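Local coordinates for thiosulfate sulfurtransferase YnjE (Escherichia coli K-12, PDB 3IPO), which catalyses the transfer of sulfur from thiosulfate to cyanide, giving thiocyanate and sulfite, and works in the periplasm, at residues 20-25 against 71-76; 150-155 against 171-176. All coordinates share one frame; numbering follows the deposited sequence.

From the N terminus, the chain first closes a loop at contact 1. There strand 22-25 meets the turn that follows helix 62-71, within the first rhodanese range. Contact 2 opens only after that loop is complete, so the two lie in series and neither nests nor crosses. It closes a much shorter loop in the second rhodanese range, pairing strand 149-155 with strand 170-174, which are joined through helix 161-164. The centres of contact 1 and contact 2 are about 40 Å apart, on opposite sides of the chain's centre. Contact 1 ties a strand to the turn after a helix, by apolar side chains and one lysine bond to a backbone carbonyl. Contact 2 ties two sheet strands by their backbones.

Contact 1. Residues 20-25 against 71-76; sequences NGKAID and QHNLKT
The side chain of Lys22 reaches from strand 22-25 across Leu74 to the turn at residues 72-74. Its chain bends at chi2 (97°) and is extended beyond that. The bend lays the methylene groups over one branch of Leu74. Lys22 CB lies 3.8 Å from Leu74 CD2, and CG and CD stay close to the same methyl. The two side chains cross obliquely. At the end of the chain, Lys22 NZ donates a hydrogen bond of 2.7 Å to Asn73 O. The nitrogen stands above the carbonyl plane, about 50° out of it, so the bond does not follow a lone pair. Lys22 CE passes 3.5 Å from His72 O. The other branch of Leu74 faces Ile24, with Leu74 CD1 4.3 Å from Ile24 CD1. Leu74 has CG anti to its carbonyl carbon (chi1 -66°), and its methyls turn in to the strand. Leu50 and Val80, from the strands flanking 22-25, also touch Leu74. Asn73, with positive phi, is the C-prime residue of a Schellman motif that ends helix 62-71. With an alanine in place of Lys22, the carbonyl of Asn73 would probably lose its ammonium partner, and the CD2 methyl of Leu74 would lose the methylenes packed on it beyond CB. The lysine is thus used twice, its methylenes as apolar packing and its ammonium as a donor. The positive charge sits just past the C-terminal end of helix 62-71, where the helix dipole would probably favour it.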
loop_
_atom_site.group_PDB
_atom_site.type_symbol
_atom_site.label_atom_id
_atom_site.label_comp_id
_atom_site.label_asym_id
_atom_site.label_seq_id
_atom_site.Cartn_x
_atom_site.Cartn_y
_atom_site.Cartn_z
ATOM N N ASN B 20 -14.969 -4.687 -2.711
ATOM C CA ASN B 20 -15.175 -3.937 -1.487
ATOM C C ASN B 20 -15.193 -4.839 -0.268
ATOM O O ASN B 20 -15.958 -4.581 0.659
ATOM C CB ASN B 20 -16.496 -3.120 -1.530
ATOM C CG ASN B 20 -16.378 -1.878 -2.364
ATOM O OD1 ASN B 20 -15.254 -1.365 -2.562
ATOM N ND2 ASN B 20 -17.526 -1.349 -2.851
ATOM N N GLY B 21 -14.342 -5.870 -0.260
ATOM C CA GLY B 21 -14.201 -6.779 0.891
ATOM C C GLY B 21 -13.274 -6.230 1.957
ATOM O O GLY B 21 -12.786 -5.093 1.841
ATOM N N LYS B 22 -13.045 -7.032 2.992
ATOM C CA LYS B 22 -12.155 -6.705 4.076
ATOM C C LYS B 22 -10.977 -7.688 4.260
ATOM O O LYS B 22 -11.169 -8.912 4.290
ATOM C CB LYS B 22 -12.947 -6.689 5.370
ATOM C CG LYS B 22 -13.144 -5.296 5.873
ATOM C CD LYS B 22 -14.478 -4.776 5.466
ATOM C CE LYS B 22 -14.905 -3.614 6.394
ATOM N NZ LYS B 22 -16.380 -3.385 6.235
ATOM N N ALA B 23 -9.781 -7.161 4.437
ATOM C CA ALA B 23 -8.653 -8.017 4.736
ATOM C C ALA B 23 -8.474 -8.068 6.231
ATOM O O ALA B 23 -8.703 -7.064 6.921
ATOM C CB ALA B 23 -7.429 -7.467 4.098
ATOM N N ILE B 24 -8.019 -9.206 6.736
ATOM C CA ILE B 24 -7.839 -9.345 8.146
ATOM C C ILE B 24 -6.486 -9.969 8.419
ATOM O O ILE B 24 -6.214 -11.098 8.035
ATOM C CB ILE B 24 -8.951 -10.178 8.799
ATOM C CG1 ILE B 24 -10.354 -9.551 8.598
ATOM C CG2 ILE B 24 -8.624 -10.412 10.266
ATOM C CD1 ILE B 24 -11.423 -10.339 9.329
ATOM N N ASP B 25 -5.646 -9.192 9.085
ATOM C CA ASP B 25 -4.267 -9.506 9.403
ATOM C C ASP B 25 -4.303 -10.246 10.749
ATOM O O ASP B 25 -4.701 -9.669 11.755
ATOM C CB ASP B 25 -3.483 -8.178 9.470
ATOM C CG ASP B 25 -1.961 -8.369 9.599
ATOM O OD1 ASP B 25 -1.487 -9.346 10.220
ATOM O OD2 ASP B 25 -1.245 -7.510 9.070
ATOM N N GLN B 71 -18.318 -3.396 15.181
ATOM C CA GLN B 71 -17.537 -2.150 15.218
ATOM C C GLN B 71 -16.750 -1.946 13.907
ATOM O O GLN B 71 -16.515 -0.796 13.490
ATOM C CB GLN B 71 -16.602 -2.121 16.445
ATOM C CG GLN B 71 -15.696 -0.887 16.626
ATOM C CD GLN B 71 -16.497 0.370 17.061
ATOM O OE1 GLN B 71 -16.891 0.499 18.228
ATOM N NE2 GLN B 71 -16.723 1.298 16.117
ATOM N N HIS B 72 -16.359 -3.041 13.248
ATOM C CA HIS B 72 -15.588 -2.921 12.014
ATOM C C HIS B 72 -16.453 -3.204 10.808
ATOM O O HIS B 72 -15.969 -3.315 9.674
ATOM C CB HIS B 72 -14.374 -3.834 12.054
ATOM C CG HIS B 72 -13.461 -3.542 13.199
ATOM N ND1 HIS B 72 -12.490 -2.567 13.138
ATOM C CD2 HIS B 72 -13.395 -4.065 14.442
ATOM C CE1 HIS B 72 -11.839 -2.527 14.282
ATOM N NE2 HIS B 72 -12.384 -3.411 15.102
ATOM N N ASN B 73 -17.747 -3.343 11.077
ATOM C CA ASN B 73 -18.748 -3.400 10.040
ATOM C C ASN B 73 -18.474 -4.525 9.012
ATOM O O ASN B 73 -18.443 -4.298 7.795
ATOM C CB ASN B 73 -18.899 -1.984 9.415
ATOM C CG ASN B 73 -19.861 -1.962 8.239
ATOM O OD1 ASN B 73 -21.017 -2.439 8.330
ATOM N ND2 ASN B 73 -19.379 -1.438 7.101
ATOM N N LEU B 74 -18.254 -5.735 9.526
ATOM C CA LEU B 74 -18.161 -6.923 8.707
ATOM C C LEU B 74 -19.572 -7.458 8.424
ATOM O O LEU B 74 -20.203 -8.089 9.288
ATOM C CB LEU B 74 -17.325 -7.976 9.423
ATOM C CG LEU B 74 -15.848 -7.662 9.645
ATOM C CD1 LEU B 74 -15.202 -8.651 10.559
ATOM C CD2 LEU B 74 -15.140 -7.679 8.328
ATOM N N LYS B 75 -20.072 -7.186 7.217
ATOM C CA LYS B 75 -21.412 -7.658 6.768
ATOM C C LYS B 75 -21.372 -9.162 6.692
ATOM O O LYS B 75 -20.421 -9.697 6.138
ATOM C CB LYS B 75 -21.747 -7.083 5.383
ATOM C CG LYS B 75 -21.698 -5.535 5.285
ATOM C CD LYS B 75 -23.066 -4.879 5.677
ATOM C CE LYS B 75 -23.395 -4.948 7.211
ATOM N NZ LYS B 75 -24.837 -4.649 7.564
ATOM N N THR B 76 -22.370 -9.852 7.243
ATOM C CA THR B 76 -22.378 -11.353 7.255
ATOM C C THR B 76 -21.807 -12.057 5.995
ATOM O O THR B 76 -21.082 -13.074 6.102
ATOM C CB THR B 76 -23.806 -11.934 7.603
ATOM O OG1 THR B 76 -24.140 -11.587 8.950
ATOM C CG2 THR B 76 -23.882 -13.490 7.463
#

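Contact 2. Residues 150-155 against 171-176; sequences KVIEAA and DYIDTN. With PO4 (phosphate ion), chain I.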
loop_
_atom_site.group_PDB
_atom_site.type_symbol
_atom_site.label_atom_id
_atom_site.label_comp_id
_atom_site.label_asym_id
_atom_site.label_seq_id
_atom_site.Cartn_x
_atom_site.Cartn_y
_atom_site.Cartn_z
ATOM N N LYS B 150 18.621 2.112 27.845
ATOM C CA LYS B 150 18.232 1.666 29.160
ATOM C C LYS B 150 16.810 1.209 29.132
ATOM O O LYS B 150 15.985 1.823 28.480
ATOM C CB LYS B 150 18.375 2.808 30.169
ATOM C CG LYS B 150 19.555 2.622 31.042
ATOM C CD LYS B 150 20.427 3.812 31.006
ATOM C CE LYS B 150 21.699 3.540 31.824
ATOM N NZ LYS B 150 22.827 4.187 31.103
ATOM N N VAL B 151 16.529 0.124 29.837
ATOM C CA VAL B 151 15.166 -0.306 30.086
ATOM C C VAL B 151 14.802 0.107 31.500
ATOM O O VAL B 151 15.620 -0.016 32.402
ATOM C CB VAL B 151 15.086 -1.808 29.992
ATOM C CG1 VAL B 151 13.654 -2.256 30.157
ATOM C CG2 VAL B 151 15.677 -2.253 28.653
ATOM N N ILE B 152 13.592 0.619 31.702
ATOM C CA ILE B 152 13.197 1.152 33.014
ATOM C C ILE B 152 11.744 0.824 33.303
ATOM O O ILE B 152 10.877 1.166 32.503
ATOM C CB ILE B 152 13.314 2.707 33.078
ATOM C CG1 ILE B 152 14.653 3.196 32.504
ATOM C CG2 ILE B 152 12.998 3.204 34.515
ATOM C CD1 ILE B 152 15.020 4.649 32.722
ATOM N N GLU B 153 11.473 0.181 34.438
ATOM C CA GLU B 153 10.108 -0.017 34.891
ATOM C C GLU B 153 9.646 1.251 35.600
ATOM O O GLU B 153 10.420 1.824 36.355
ATOM C CB GLU B 153 10.018 -1.184 35.851
ATOM C CG GLU B 153 8.582 -1.478 36.229
ATOM C CD GLU B 153 8.378 -2.804 36.898
ATOM O OE1 GLU B 153 9.198 -3.744 36.709
ATOM O OE2 GLU B 153 7.357 -2.918 37.606
ATOM N N ALA B 154 8.417 1.705 35.346
ATOM C CA ALA B 154 7.868 2.865 36.048
ATOM C C ALA B 154 6.592 2.494 36.758
ATOM O O ALA B 154 5.711 1.870 36.186
ATOM C CB ALA B 154 7.587 3.979 35.106
ATOM N N ALA B 155 6.485 2.887 38.009
ATOM C CA ALA B 155 5.265 2.653 38.760
ATOM C C ALA B 155 5.122 3.690 39.890
ATOM O O ALA B 155 6.105 4.295 40.333
ATOM C CB ALA B 155 5.251 1.240 39.326
ATOM N N ASP B 171 16.154 -0.936 35.229
ATOM C CA ASP B 171 16.157 -0.001 36.337
ATOM C C ASP B 171 14.686 0.271 36.748
ATOM O O ASP B 171 13.746 -0.263 36.122
ATOM C CB ASP B 171 16.869 1.279 35.856
ATOM C CG ASP B 171 17.007 2.350 36.946
ATOM O OD1 ASP B 171 16.950 2.028 38.164
ATOM O OD2 ASP B 171 17.195 3.528 36.560
ATOM N N TYR B 172 14.483 1.071 37.797
ATOM C CA TYR B 172 13.151 1.345 38.320
ATOM C C TYR B 172 13.001 2.806 38.611
ATOM O O TYR B 172 13.843 3.389 39.262
ATOM C CB TYR B 172 12.889 0.572 39.612
ATOM C CG TYR B 172 11.520 0.838 40.213
ATOM C CD1 TYR B 172 10.414 0.060 39.858
ATOM C CD2 TYR B 172 11.317 1.893 41.123
ATOM C CE1 TYR B 172 9.125 0.307 40.407
ATOM C CE2 TYR B 172 10.045 2.144 41.683
ATOM C CZ TYR B 172 8.957 1.354 41.324
ATOM O OH TYR B 172 7.714 1.606 41.877
ATOM N N ILE B 173 11.908 3.398 38.157
ATOM C CA ILE B 173 11.637 4.791 38.450
ATOM C C ILE B 173 10.263 4.952 39.072
ATOM O O ILE B 173 9.249 4.542 38.500
ATOM C CB ILE B 173 11.816 5.663 37.238
ATOM C CG1 ILE B 173 11.343 7.063 37.526
ATOM C CG2 ILE B 173 10.978 5.161 36.117
ATOM C CD1 ILE B 173 12.034 8.050 36.605
ATOM N N ASP B 174 10.256 5.500 40.284
ATOM C CA ASP B 174 9.035 5.876 40.982
ATOM C C ASP B 174 8.464 7.129 40.288
ATOM O O ASP B 174 9.206 8.084 40.038
ATOM C CB ASP B 174 9.386 6.144 42.461
ATOM C CG ASP B 174 8.189 6.562 43.303
ATOM O OD1 ASP B 174 7.112 6.890 42.746
ATOM O OD2 ASP B 174 8.329 6.546 44.542
ATOM N N THR B 175 7.174 7.111 39.942
ATOM C CA THR B 175 6.534 8.271 39.281
ATOM C C THR B 175 6.604 9.563 40.127
ATOM O O THR B 175 6.585 10.687 39.577
ATOM C CB THR B 175 5.051 8.015 38.862
ATOM O OG1 THR B 175 4.261 7.687 40.012
ATOM C CG2 THR B 175 4.966 6.868 37.844
ATOM N N ASN B 176 6.709 9.406 41.447
ATOM C CA ASN B 176 6.889 10.567 42.313
ATOM C C ASN B 176 8.169 11.297 41.999
ATOM O O ASN B 176 8.353 12.393 42.445
ATOM C CB ASN B 176 6.778 10.208 43.814
ATOM C CG ASN B 176 5.373 9.776 44.186
ATOM O OD1 ASN B 176 5.129 8.629 44.548
ATOM N ND2 ASN B 176 4.426 10.671 44.016
HETATM P P PO4 I . 5.889 -2.038 41.363
HETATM O O1 PO4 I . 7.143 -2.850 41.530
HETATM O O2 PO4 I . 4.712 -2.685 42.076
HETATM O O3 PO4 I . 6.181 -0.678 41.960
HETATM O O4 PO4 I . 5.592 -1.964 39.878
#
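Strands 150-155 and 171-174 run parallel, with their axes 4.4 Å apart at closest approach and inclined at 35°. Ile152 pairs with Asp171, and the register continues to Ala155 with Asp174. Asp171 N bonds to Val151 O, and Glu153 N to Asp171 O. Ile173 N then meets Glu153 O at 2.8 Å, almost in line with the carbonyl. Ala155 N to Ile173 O is longer, at 3.3 Å. Thr175 N closes the ladder on Ala155 O, just past the strand.

On one face, Ile173 CG2 packs against Ile152 CG2 and lies 3.7 Å from Ala154 CB. Val220 of helix 214-227 touches Ala154 and Ile173. On the other face, with CG anti to the backbone N (chi1 179°), the Tyr172 ring is carried alongside Ala155, and its edge meets a phosphate ion. Tyr172 OH is hydrogen-bonded to Gly157 O and also lies 2.8 Å from phosphate O3; its bond to the phosphate is not settled. Glu153 is salt-bridged to Arg212. The phosphate, probably from the crystallisation liquor, is also held by the backbone N of Leu161 and Tyr162.

These strands and helix 161-164 form a beta-alpha-beta unit at the edge of the parallel sheet of a rhodanese domain.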